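PDB 1P8C: carboxymuconolactone decarboxylase-like domain-containing protein from Thermotoga maritima, which is of unknown function but belongs to the carboxymuconolactone decarboxylase family and may have peroxiredoxin-like oxidoreductase activity. Local coordinates for residues E30-R33 / E34-K38. Residues are numbered along the deposited sequence; the frame is centred on the assembly and turned at random.
Sequences EARR and ELNEK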
loop_
_atom_site.group_PDB
_atom_site.type_symbol
_atom_site.label_atom_id
_atom_site.label_comp_id
_atom_site.label_asym_id
_atom_site.label_seq_id
_atom_site.Cartn_x
_atom_site.Cartn_y
_atom_site.Cartn_z
ATOM N N GLU C 30 23.110 14.101 -3.887
ATOM C CA GLU C 30 23.582 15.025 -2.861
ATOM C C GLU C 30 22.655 15.077 -1.662
ATOM O O GLU C 30 23.106 15.050 -0.514
ATOM C CB GLU C 30 23.730 16.437 -3.429
ATOM C CG GLU C 30 22.407 17.122 -3.718
ATOM C CD GLU C 30 22.533 18.629 -3.761
ATOM O OE1 GLU C 30 22.986 19.214 -2.752
ATOM O OE2 GLU C 30 22.179 19.228 -4.800
ATOM N N ALA C 31 21.354 15.160 -1.937
ATOM C CA ALA C 31 20.349 15.236 -0.893
ATOM C C ALA C 31 20.252 13.932 -0.101
ATOM O O ALA C 31 19.971 13.962 1.090
ATOM C CB ALA C 31 19.005 15.603 -1.503
ATOM N N ARG C 32 20.487 12.794 -0.755
ATOM C CA ARG C 32 20.438 11.504 -0.068
ATOM C C ARG C 32 21.588 11.484 0.965
ATOM O O ARG C 32 21.339 11.333 2.170
ATOM C CB ARG C 32 20.583 10.336 -1.073
ATOM C CG ARG C 32 20.157 8.959 -0.515
ATOM C CD ARG C 32 20.324 7.802 -1.511
ATOM N NE ARG C 32 19.590 6.586 -1.110
ATOM C CZ ARG C 32 18.267 6.385 -1.259
ATOM N NH1 ARG C 32 17.491 7.313 -1.810
ATOM N NH2 ARG C 32 17.703 5.251 -0.845
ATOM N N ARG C 33 22.830 11.659 0.493
ATOM C CA ARG C 33 24.002 11.678 1.376
ATOM C C ARG C 33 23.753 12.668 2.513
ATOM O O ARG C 33 24.091 12.398 3.666
ATOM C CB ARG C 33 25.271 12.102 0.625
ATOM C CG ARG C 33 25.398 13.609 0.442
ATOM C CD ARG C 33 26.751 14.035 -0.097
ATOM N NE ARG C 33 26.799 15.475 -0.335
ATOM C CZ ARG C 33 27.858 16.126 -0.805
ATOM N NH1 ARG C 33 28.975 15.470 -1.097
ATOM N NH2 ARG C 33 27.797 17.438 -0.988
ATOM N N GLU C 34 23.150 13.804 2.172
ATOM C CA GLU C 34 22.827 14.849 3.139
ATOM C C GLU C 34 21.917 14.326 4.250
ATOM O O GLU C 34 22.358 14.015 5.358
ATOM C CB GLU C 34 22.106 16.021 2.452
ATOM C CG GLU C 34 22.948 16.924 1.560
ATOM C CD GLU C 34 23.868 17.838 2.338
ATOM O OE1 GLU C 34 23.430 18.381 3.375
ATOM O OE2 GLU C 34 25.024 18.026 1.903
ATOM N N LEU C 35 20.634 14.246 3.931
ATOM C CA LEU C 35 19.622 13.812 4.871
ATOM C C LEU C 35 19.924 12.474 5.539
ATOM O O LEU C 35 19.640 12.307 6.717
ATOM C CB LEU C 35 18.259 13.792 4.170
ATOM C CG LEU C 35 17.912 15.137 3.509
ATOM C CD1 LEU C 35 16.633 15.012 2.689
ATOM C CD2 LEU C 35 17.775 16.214 4.583
ATOM N N ASN C 36 20.499 11.523 4.812
ATOM C CA ASN C 36 20.821 10.244 5.440
ATOM C C ASN C 36 21.766 10.472 6.610
ATOM O O ASN C 36 21.579 9.908 7.698
ATOM C CB ASN C 36 21.457 9.292 4.433
ATOM C CG ASN C 36 20.426 8.483 3.698
ATOM O OD1 ASN C 36 19.234 8.803 3.746
ATOM N ND2 ASN C 36 20.864 7.432 3.016
ATOM N N GLU C 37 22.771 11.313 6.378
ATOM C CA GLU C 37 23.746 11.647 7.407
ATOM C C GLU C 37 22.986 12.268 8.586
ATOM O O GLU C 37 23.131 11.830 9.739
ATOM C CB GLU C 37 24.766 12.645 6.856
ATOM C CG GLU C 37 26.068 12.695 7.637
ATOM C CD GLU C 37 26.967 13.834 7.200
ATOM O OE1 GLU C 37 27.129 14.033 5.976
ATOM O OE2 GLU C 37 27.518 14.523 8.082
ATOM N N LYS C 38 22.161 13.273 8.286
ATOM C CA LYS C 38 21.372 13.943 9.317
ATOM C C LYS C 38 20.579 12.897 10.078
ATOM O O LYS C 38 20.693 12.776 11.291
ATOM C CB LYS C 38 20.398 14.949 8.698
ATOM C CG LYS C 38 21.043 16.053 7.889
ATOM C CD LYS C 38 19.980 16.970 7.304
ATOM C CE LYS C 38 20.570 17.926 6.276
ATOM N NZ LYS C 38 19.514 18.681 5.536
#
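Arg-33 and Glu-34 are neighbours on helix 25-41; their side chains run side by side and point the same way, and a long salt bridge joins them: Arg-33 NE stands 3.8 Å from Glu-34 OE2. The guanidinium and carboxylate planes are turned 60° apart, which excludes the coplanar two-pronged pairing of such groups. Torsions account for the meeting: Arg-33 CG sits between its own backbone N and carbonyl carbon (chi1 80°), from where an extended chain carries NE outward, while Glu-34 is bent at chi2 (-73°) and brings OE2 back to it. A lysine in place of Glu-34 would probably leave the Arg-33 guanidinium without its acidic mate and set two positive charges next to each other. Asn-36, one turn after Arg-32, lies alongside it, with ND2 of Asn-36 3.9 Å from CG of Arg-32, so the amide packs against the aliphatic stem. The polar end of Asn-36 is engaged across the subunit boundary, where OD1 accepts a hydrogen bond from Arg-122 NE of the second subunit; the Arg-32 side chain packs on Asp-83 and Tyr-87 of helix 82-94. Beneath these side chains the backbone keeps the i to i+4 pattern of an alpha-helix. Asn-36 N meets Arg-32 O at 2.8 Å, and Leu-35 N meets Ala-31 O at 2.9 Å. The bond from Glu-37 N to Arg-33 O is longer, 3.2 Å. Chemically, the helix thus presents two unlike sides: a charged pair at the surface whose length and tilt suggest a modest attraction, probably mainly electrostatic, and an Arg-32/Asn-36 side that faces helix 82-94 and the second subunit.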